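Archeaosine synthase QueF-Like (Pyrobaculum calidifontis, PDB 5K0P) catalyses the last step of archaeosine biosynthesis, using free ammonium to convert the nitrile of preQ0-modified tRNA into a formamidine group. Local coordinates at residues A[8-13]-A[33-38]; A[49-54]-A[67-72]; A[83-88]-A[96-101]. All coordinates share one frame; numbering follows the deposited sequence. Where two conformers were deposited one is given.

Contact 1. Residues A[8-13]-A[33-38]; sequences PSLVRL and SVEYIP
V11 and Y36 lie side by side, pointing the same way from a hydrogen-bonded pair of the antiparallel hairpin formed by strands 10-20 and 27-37. In Y36, chi1 of 76° sets CG between the backbone N and the carbonyl carbon. V11 CB is 3.6 Å from Y36 CE1, an oblique approach to the ring. L13 CD1 reaches the same ring at its edge, near the ring plane. V11 CG2 also touches P38 CG at 4.0 Å, the valine and proline side chains crossing at about a right angle. The Y36 hydroxyl is hydrogen-bonded to the backbone N of L43, tying the hairpin to a substrate-binding residue.

R12 and E35 occupy the other face, again side by side. Their planes are 61° apart, and E35 OE1 stands over one face of the guanidinium; the salt bridge to R12 NH2 is modelled at 2.4 Å, a doubtful length for an arginine deposited in two conformers. Four backbone bonds join V11 with Y36 and L13 with V34, L13 N to V34 O measuring 2.7 Å. Where the strands part, one water donates to both P8 O and P38 O. Paired with R12 and bonded through OE2 to the Y81 hydroxyl, the E35 carboxylate is likely to stay ionised.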
loop_
_atom_site.group_PDB
_atom_site.type_symbol
_atom_site.label_atom_id
_atom_site.label_comp_id
_atom_site.label_asym_id
_atom_site.label_seq_id
_atom_site.Cartn_x
_atom_site.Cartn_y
_atom_site.Cartn_z
ATOM N N PRO A 8 -10.931 0.926 -30.331
ATOM C CA PRO A 8 -9.934 1.447 -29.393
ATOM C C PRO A 8 -8.519 1.469 -29.934
ATOM O O PRO A 8 -8.191 0.725 -30.863
ATOM C CB PRO A 8 -9.997 0.478 -28.226
ATOM C CG PRO A 8 -11.279 -0.239 -28.363
ATOM C CD PRO A 8 -11.659 -0.224 -29.798
ATOM N N SER A 9 -7.700 2.291 -29.308
ATOM C CA SER A 9 -6.281 2.338 -29.534
ATOM C C SER A 9 -5.514 1.190 -28.885
ATOM O O SER A 9 -4.488 0.794 -29.414
ATOM C CB SER A 9 -5.697 3.669 -29.024
ATOM O OG SER A 9 -6.375 4.767 -29.614
ATOM N N LEU A 10 -5.970 0.704 -27.734
ATOM C CA LEU A 10 -5.262 -0.314 -26.954
ATOM C C LEU A 10 -6.293 -0.967 -26.029
ATOM O O LEU A 10 -7.147 -0.285 -25.480
ATOM C CB LEU A 10 -4.137 0.288 -26.058
ATOM C CG LEU A 10 -3.193 -0.706 -25.415
ATOM C CD1 LEU A 10 -2.405 -1.408 -26.531
ATOM C CD2 LEU A 10 -2.177 -0.047 -24.524
ATOM N N VAL A 11 -6.225 -2.281 -25.911
ATOM C CA VAL A 11 -6.994 -2.991 -24.911
ATOM C C VAL A 11 -6.051 -3.801 -24.048
ATOM O O VAL A 11 -5.115 -4.376 -24.574
ATOM C CB VAL A 11 -8.012 -3.924 -25.589
ATOM C CG1 VAL A 11 -8.785 -4.764 -24.566
ATOM C CG2 VAL A 11 -8.995 -3.180 -26.449
ATOM N N ARG A 12 -6.311 -3.809 -22.739
ATOM C CA ARG A 12 -5.546 -4.563 -21.777
ATOM C C ARG A 12 -6.522 -5.489 -21.089
ATOM O O ARG A 12 -7.582 -5.034 -20.614
ATOM C CB ARG A 12 -4.832 -3.636 -20.788
ATOM C CG ARG A 12 -3.754 -2.739 -21.446
ATOM C CD ARG A 12 -2.823 -1.917 -20.490
ATOM N NE ARG A 12 -1.951 -0.973 -21.215
ATOM C CZ ARG A 12 -0.622 -0.937 -21.132
ATOM N NH1 ARG A 12 0.044 -0.108 -21.858
ATOM N NH2 ARG A 12 0.032 -1.741 -20.341
ATOM N N LEU A 13 -6.184 -6.774 -21.053
ATOM C CA LEU A 13 -7.002 -7.783 -20.316
ATOM C C LEU A 13 -6.160 -8.506 -19.333
ATOM O O LEU A 13 -5.010 -8.777 -19.620
ATOM C CB LEU A 13 -7.644 -8.769 -21.251
ATOM C CG LEU A 13 -8.326 -8.138 -22.411
ATOM C CD1 LEU A 13 -8.479 -9.154 -23.548
ATOM C CD2 LEU A 13 -9.648 -7.541 -21.964
ATOM N N SER A 33 -1.787 -11.493 -18.399
ATOM C CA SER A 33 -2.099 -10.109 -18.870
ATOM C C SER A 33 -1.923 -10.140 -20.381
ATOM O O SER A 33 -0.911 -10.625 -20.832
ATOM C CB SER A 33 -1.128 -9.085 -18.271
ATOM O OG SER A 33 -1.357 -9.002 -16.897
ATOM N N VAL A 34 -2.920 -9.670 -21.136
ATOM C CA VAL A 34 -2.762 -9.486 -22.575
ATOM C C VAL A 34 -3.038 -8.057 -22.937
ATOM O O VAL A 34 -4.025 -7.422 -22.464
ATOM C CB VAL A 34 -3.657 -10.474 -23.333
ATOM C CG1 VAL A 34 -3.538 -10.352 -24.828
ATOM C CG2 VAL A 34 -3.321 -11.871 -22.858
ATOM N N GLU A 35 -2.204 -7.533 -23.827
ATOM C CA GLU A 35 -2.449 -6.176 -24.305
ATOM C C GLU A 35 -2.314 -6.217 -25.794
ATOM O O GLU A 35 -1.453 -6.937 -26.302
ATOM C CB GLU A 35 -1.546 -5.292 -23.472
ATOM C CG GLU A 35 -0.639 -4.389 -24.128
ATOM C CD GLU A 35 0.335 -3.657 -23.201
ATOM O OE1 GLU A 35 0.124 -3.515 -21.947
ATOM O OE2 GLU A 35 1.317 -3.210 -23.834
ATOM N N TYR A 36 -3.236 -5.591 -26.498
ATOM C CA TYR A 36 -3.205 -5.531 -27.954
ATOM C C TYR A 36 -3.841 -4.306 -28.591
ATOM O O TYR A 36 -4.635 -3.622 -27.980
ATOM C CB TYR A 36 -3.861 -6.826 -28.521
ATOM C CG TYR A 36 -5.341 -6.839 -28.444
ATOM C CD1 TYR A 36 -5.959 -7.126 -27.260
ATOM C CD2 TYR A 36 -6.130 -6.523 -29.570
ATOM C CE1 TYR A 36 -7.371 -7.119 -27.181
ATOM C CE2 TYR A 36 -7.544 -6.512 -29.505
ATOM C CZ TYR A 36 -8.153 -6.799 -28.302
ATOM O OH TYR A 36 -9.555 -6.723 -28.177
ATOM N N ILE A 37 -3.469 -4.026 -29.849
ATOM C CA ILE A 37 -4.090 -2.951 -30.619
ATOM C C ILE A 37 -5.054 -3.573 -31.578
ATOM O O ILE A 37 -4.623 -4.360 -32.456
ATOM C CB ILE A 37 -3.071 -2.139 -31.416
ATOM C CG1 ILE A 37 -2.120 -1.505 -30.446
ATOM C CG2 ILE A 37 -3.770 -1.030 -32.286
ATOM C CD1 ILE A 37 -1.027 -0.734 -31.085
ATOM N N PRO A 38 -6.361 -3.229 -31.454
ATOM C CA PRO A 38 -7.351 -3.748 -32.382
ATOM C C PRO A 38 -7.103 -3.175 -33.754
ATOM O O PRO A 38 -6.615 -2.009 -33.852
ATOM C CB PRO A 38 -8.675 -3.201 -31.833
ATOM C CG PRO A 38 -8.414 -2.971 -30.384
ATOM C CD PRO A 38 -6.989 -2.482 -30.350
HETATM O O HOH W 1 -6.942 0.725 -33.200
#

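Contact 2. Residues A[49-54]-A[67-72]; sequences KKMVDS and VDLLEK
Helices 45-53 and 62-77 face each other across M51 and L69, whose CA atoms are 7.2 Å apart; the short axes of 49-53 and 67-72 run roughly antiparallel at 150° and approach to 10.7 Å. In the tunnelling fold (T-fold) of this enzyme, such a helix pair lies against one face of a four-stranded antiparallel sheet. The separation is wide for packed helices, and long side chains from both bridge it.

M51 points toward the opposite helix and carries much of the contact. Its CB meets L69 CD1 at 3.8 Å, while its chain, extended beyond CG, slides past K72 in the opposite direction. M51 SD lies against K72 CB at 3.9 Å, and the terminal CE reaches the backbone oxygen of K72 at 3.6 Å. The two methyls of L69 have different partners: CD1 takes M51, and CD2 takes V52 CG2 at 4.2 Å. V52 and L69 both also touch V32 of strand 27-37. M51 further touches L43, a substrate-binding residue.

The remaining link is polar and lies beside these apolar contacts. The K72 chain bends at its last torsion, and NZ makes a weak hydrogen bond to S54 OG. That hydroxyl is held by its own segment: S54 OG donates to M51 O at 2.5 Å, and the same carbonyl oxygen also accepts from S54 N at 3.2 Å.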
loop_
_atom_site.group_PDB
_atom_site.type_symbol
_atom_site.label_atom_id
_atom_site.label_comp_id
_atom_site.label_asym_id
_atom_site.label_seq_id
_atom_site.Cartn_x
_atom_site.Cartn_y
_atom_site.Cartn_z
ATOM N N LYS A 49 -11.597 -15.254 -22.086
ATOM C CA LYS A 49 -11.685 -16.109 -20.946
ATOM C C LYS A 49 -11.727 -17.629 -21.344
ATOM O O LYS A 49 -11.139 -18.461 -20.696
ATOM C CB LYS A 49 -12.913 -15.796 -20.207
ATOM C CG LYS A 49 -13.138 -16.779 -19.097
ATOM C CD LYS A 49 -14.273 -16.288 -18.246
ATOM C CE LYS A 49 -14.154 -16.674 -16.766
ATOM N NZ LYS A 49 -13.885 -18.090 -16.459
ATOM N N LYS A 50 -12.457 -17.982 -22.383
ATOM C CA LYS A 50 -12.396 -19.413 -22.895
ATOM C C LYS A 50 -10.920 -19.800 -23.321
ATOM O O LYS A 50 -10.440 -20.926 -23.094
ATOM C CB LYS A 50 -13.382 -19.716 -24.070
ATOM C CG LYS A 50 -14.855 -19.345 -23.935
ATOM C CD LYS A 50 -15.680 -19.920 -22.732
ATOM C CE LYS A 50 -15.874 -19.056 -21.397
ATOM N NZ LYS A 50 -16.173 -17.531 -21.375
ATOM N N MET A 51 -10.218 -18.906 -24.013
ATOM C CA MET A 51 -8.818 -19.201 -24.389
ATOM C C MET A 51 -7.995 -19.517 -23.137
ATOM O O MET A 51 -7.305 -20.523 -23.075
ATOM C CB MET A 51 -8.193 -18.021 -25.100
ATOM C CG MET A 51 -8.731 -17.726 -26.506
ATOM S SD MET A 51 -7.916 -16.233 -27.121
ATOM C CE MET A 51 -8.715 -16.149 -28.717
ATOM N N VAL A 52 -8.160 -18.704 -22.106
ATOM C CA VAL A 52 -7.374 -18.864 -20.930
ATOM C C VAL A 52 -7.816 -20.167 -20.197
ATOM O O VAL A 52 -6.949 -20.884 -19.741
ATOM C CB VAL A 52 -7.521 -17.666 -19.957
ATOM C CG1 VAL A 52 -6.840 -17.934 -18.653
ATOM C CG2 VAL A 52 -6.909 -16.394 -20.590
ATOM N N ASP A 53 -9.123 -20.384 -20.035
ATOM C CA ASP A 53 -9.596 -21.598 -19.382
ATOM C C ASP A 53 -9.255 -22.856 -20.162
ATOM O O ASP A 53 -9.308 -23.910 -19.600
ATOM C CB ASP A 53 -11.107 -21.558 -19.130
ATOM C CG ASP A 53 -11.481 -20.561 -18.051
ATOM O OD1 ASP A 53 -10.600 -20.172 -17.292
ATOM O OD2 ASP A 53 -12.616 -20.096 -17.962
ATOM N N SER A 54 -8.923 -22.744 -21.443
ATOM C CA SER A 54 -8.615 -23.952 -22.197
ATOM C C SER A 54 -7.475 -24.732 -21.621
ATOM O O SER A 54 -7.361 -25.915 -21.911
ATOM C CB SER A 54 -8.332 -23.659 -23.679
ATOM O OG SER A 54 -7.137 -22.905 -23.849
ATOM N N VAL A 67 3.318 -18.129 -25.244
ATOM C CA VAL A 67 3.459 -18.136 -26.701
ATOM C C VAL A 67 2.201 -18.721 -27.394
ATOM O O VAL A 67 1.701 -18.174 -28.358
ATOM C CB VAL A 67 4.735 -18.848 -27.132
ATOM C CG1 VAL A 67 4.805 -18.882 -28.610
ATOM C CG2 VAL A 67 5.944 -18.139 -26.555
ATOM N N ASP A 68 1.655 -19.782 -26.833
ATOM C CA ASP A 68 0.453 -20.399 -27.380
ATOM C C ASP A 68 -0.741 -19.430 -27.332
ATOM O O ASP A 68 -1.484 -19.314 -28.296
ATOM C CB ASP A 68 0.120 -21.695 -26.637
ATOM C CG ASP A 68 -0.929 -22.473 -27.323
ATOM O OD1 ASP A 68 -0.686 -22.917 -28.454
ATOM O OD2 ASP A 68 -2.001 -22.592 -26.769
ATOM N N LEU A 69 -0.898 -18.738 -26.215
ATOM C CA LEU A 69 -1.991 -17.803 -26.034
ATOM C C LEU A 69 -1.797 -16.610 -27.000
ATOM O O LEU A 69 -2.751 -16.139 -27.556
ATOM C CB LEU A 69 -2.097 -17.359 -24.542
ATOM C CG LEU A 69 -3.239 -16.360 -24.176
ATOM C CD1 LEU A 69 -4.595 -16.924 -24.584
ATOM C CD2 LEU A 69 -3.274 -16.031 -22.670
ATOM N N LEU A 70 -0.579 -16.146 -27.207
ATOM C CA LEU A 70 -0.291 -15.112 -28.259
ATOM C C LEU A 70 -0.769 -15.492 -29.608
ATOM O O LEU A 70 -1.410 -14.661 -30.347
ATOM C CB LEU A 70 1.194 -14.815 -28.307
ATOM C CG LEU A 70 1.537 -13.678 -29.263
ATOM C CD1 LEU A 70 2.297 -12.561 -28.600
ATOM C CD2 LEU A 70 2.374 -14.213 -30.383
ATOM N N GLU A 71 -0.494 -16.774 -29.926
ATOM C CA GLU A 71 -0.871 -17.332 -31.210
ATOM C C GLU A 71 -2.376 -17.438 -31.271
ATOM O O GLU A 71 -2.908 -17.112 -32.339
ATOM C CB GLU A 71 -0.156 -18.635 -31.567
ATOM C CG GLU A 71 1.300 -18.434 -32.023
ATOM C CD GLU A 71 1.492 -17.394 -33.212
ATOM O OE1 GLU A 71 0.755 -17.338 -34.259
ATOM O OE2 GLU A 71 2.430 -16.583 -33.101
ATOM N N LYS A 72 -3.059 -17.785 -30.161
ATOM C CA LYS A 72 -4.507 -17.775 -30.163
ATOM C C LYS A 72 -5.122 -16.425 -30.444
ATOM O O LYS A 72 -6.107 -16.311 -31.236
ATOM C CB LYS A 72 -5.060 -18.274 -28.850
ATOM C CG LYS A 72 -5.056 -19.771 -28.836
ATOM C CD LYS A 72 -5.000 -20.293 -27.436
ATOM C CE LYS A 72 -4.945 -21.805 -27.441
ATOM N NZ LYS A 72 -6.282 -22.226 -27.087
#

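Contact 3. Residues A[83-88]-A[96-101]; sequences KVTVKS and EVVAES
V84 and A99, and V86 and V97, are the hydrogen-bonded pairs of the antiparallel hairpin made by strands 81-90 and 93-102. Each pair satisfies both its N-H groups and both its carbonyls: V84 N to A99 O and A99 N to V84 O are 2.8 Å; V86 N to V97 O and V97 N to V86 O are 2.9 Å. All four are nearly straight. Their carbonyl oxygens also receive a CA-H from the opposite strand, for example K83 CA on A99 O at 3.3 Å. The backbones of K83, T85 and K87 bond instead to E35, S33 and E31, while S88 OG bonds to H62 ND1 and S101 OG to K74 NZ.

The K83, T85, K87, E96, V98 and E100 side chains share one face. T85 OG1 lies against V98 CG2 at 3.8 Å, and K83 CG rests on V98 CG1 and E100 CG. K87 and E96 run side by side, but K87 NZ stays 4.2 Å from E96 OE2, beyond a salt bridge. The carboxylate is engaged elsewhere: OE1 forms a salt bridge with R12 of a neighbouring subunit. An alanine at K87 takes away the chain beyond CB and would probably leave E96 without its flanking methylenes and nearby positive charge, freer to turn.

On the other face, V84, V86 and V97 meet helix 62-77, V84 on L70 and V86 on A66 and the substrate-binding H62. Strand 27-37 bonds to the other edge of 81-90, while 93-102 pairs with a strand of the neighbouring subunit, so the sheet continues across the interface.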
loop_
_atom_site.group_PDB
_atom_site.type_symbol
_atom_site.label_atom_id
_atom_site.label_comp_id
_atom_site.label_asym_id
_atom_site.label_seq_id
_atom_site.Cartn_x
_atom_site.Cartn_y
_atom_site.Cartn_z
ATOM N N LYS A 83 0.872 -8.431 -26.781
ATOM C CA LYS A 83 1.777 -8.903 -25.795
ATOM C C LYS A 83 1.012 -9.677 -24.747
ATOM O O LYS A 83 -0.052 -9.240 -24.295
ATOM C CB LYS A 83 2.522 -7.731 -25.149
ATOM C CG LYS A 83 3.531 -8.162 -24.129
ATOM C CD LYS A 83 4.406 -7.026 -23.634
ATOM C CE LYS A 83 3.647 -6.175 -22.609
ATOM N NZ LYS A 83 4.495 -5.156 -21.909
ATOM N N VAL A 84 1.600 -10.817 -24.356
ATOM C CA VAL A 84 1.070 -11.716 -23.372
ATOM C C VAL A 84 2.084 -11.930 -22.268
ATOM O O VAL A 84 3.208 -12.299 -22.556
ATOM C CB VAL A 84 0.796 -13.089 -23.982
ATOM C CG1 VAL A 84 0.270 -14.054 -22.906
ATOM C CG2 VAL A 84 -0.185 -12.988 -25.145
ATOM N N THR A 85 1.651 -11.828 -21.015
ATOM C CA THR A 85 2.519 -11.925 -19.901
ATOM C C THR A 85 1.868 -12.875 -18.935
ATOM O O THR A 85 0.698 -12.662 -18.552
ATOM C CB THR A 85 2.775 -10.563 -19.165
ATOM O OG1 THR A 85 3.429 -9.595 -20.059
ATOM C CG2 THR A 85 3.751 -10.830 -18.011
ATOM N N VAL A 86 2.611 -13.947 -18.620
ATOM C CA VAL A 86 2.167 -15.005 -17.706
ATOM C C VAL A 86 3.042 -14.986 -16.479
ATOM O O VAL A 86 4.246 -15.143 -16.635
ATOM C CB VAL A 86 2.222 -16.382 -18.396
ATOM C CG1 VAL A 86 1.843 -17.478 -17.427
ATOM C CG2 VAL A 86 1.383 -16.371 -19.661
ATOM N N LYS A 87 2.424 -14.805 -15.289
ATOM C CA LYS A 87 3.116 -14.655 -14.009
ATOM C C LYS A 87 2.708 -15.821 -13.144
ATOM O O LYS A 87 1.526 -16.067 -13.006
ATOM C CB LYS A 87 2.738 -13.314 -13.249
ATOM C CG LYS A 87 2.899 -12.073 -14.125
ATOM C CD LYS A 87 2.722 -10.686 -13.419
ATOM C CE LYS A 87 2.839 -9.540 -14.442
ATOM N NZ LYS A 87 2.600 -8.225 -13.773
ATOM N N SER A 88 3.677 -16.572 -12.632
ATOM C CA SER A 88 3.446 -17.654 -11.749
ATOM C C SER A 88 4.595 -17.737 -10.748
ATOM O O SER A 88 5.558 -16.909 -10.789
ATOM C CB SER A 88 3.301 -18.967 -12.537
ATOM O OG SER A 88 4.323 -19.053 -13.535
ATOM N N GLU A 96 7.927 -14.413 -14.617
ATOM C CA GLU A 96 7.113 -13.730 -15.626
ATOM C C GLU A 96 7.671 -14.032 -16.961
ATOM O O GLU A 96 8.869 -13.890 -17.220
ATOM C CB GLU A 96 7.061 -12.201 -15.511
ATOM C CG GLU A 96 6.649 -11.728 -14.126
ATOM C CD GLU A 96 6.556 -10.213 -14.033
ATOM O OE1 GLU A 96 6.683 -9.489 -15.079
ATOM O OE2 GLU A 96 6.380 -9.816 -12.881
ATOM N N VAL A 97 6.818 -14.518 -17.827
ATOM C CA VAL A 97 7.180 -14.842 -19.154
ATOM C C VAL A 97 6.392 -13.995 -20.068
ATOM O O VAL A 97 5.171 -14.001 -20.008
ATOM C CB VAL A 97 6.864 -16.360 -19.470
ATOM C CG1 VAL A 97 7.239 -16.585 -20.902
ATOM C CG2 VAL A 97 7.682 -17.284 -18.609
ATOM N N VAL A 98 7.066 -13.348 -21.027
ATOM C CA VAL A 98 6.405 -12.424 -21.935
ATOM C C VAL A 98 6.565 -12.990 -23.367
ATOM O O VAL A 98 7.695 -13.419 -23.768
ATOM C CB VAL A 98 7.052 -11.002 -21.837
ATOM C CG1 VAL A 98 6.434 -10.021 -22.788
ATOM C CG2 VAL A 98 7.084 -10.460 -20.397
ATOM N N ALA A 99 5.494 -12.901 -24.144
ATOM C CA ALA A 99 5.586 -13.079 -25.584
ATOM C C ALA A 99 4.982 -11.874 -26.242
ATOM O O ALA A 99 4.011 -11.310 -25.751
ATOM C CB ALA A 99 4.847 -14.334 -26.021
ATOM N N GLU A 100 5.571 -11.474 -27.365
ATOM C CA GLU A 100 5.212 -10.230 -28.045
ATOM C C GLU A 100 5.126 -10.485 -29.496
ATOM O O GLU A 100 5.801 -11.355 -30.034
ATOM C CB GLU A 100 6.322 -9.239 -27.926
ATOM C CG GLU A 100 6.415 -8.635 -26.567
ATOM C CD GLU A 100 7.256 -7.386 -26.518
ATOM O OE1 GLU A 100 6.843 -6.406 -27.120
ATOM O OE2 GLU A 100 8.297 -7.377 -25.827
ATOM N N SER A 101 4.374 -9.664 -30.171
ATOM C CA SER A 101 4.450 -9.621 -31.622
ATOM C C SER A 101 3.969 -8.258 -32.113
ATOM O O SER A 101 2.855 -7.854 -31.742
ATOM C CB SER A 101 3.567 -10.693 -32.213
ATOM O OG SER A 101 3.656 -10.633 -33.611
#

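Contacts 1, 2 and 3 follow one another along the chain, each closing before the next opens. Contacts 1 and 3 are two hairpins of one antiparallel sheet, their centres about 14 Å apart, joined where strands 27-37 and 81-90 are neighbours: the backbone N atoms of S33 and E35 probably bond to the carbonyls of T85 and K83. Contact 2, centred about 15 Å from the centre of contact 1 and about 12 Å from that of contact 3, is the helix layer on that sheet; L69 reaches V34, and L70 packs on V84 and A99. The outermost strands, 10-20 and 93-102, each pair with another subunit, consistent with the sheet continuing round the tunnel of the decamer, whose active sites lie between subunits.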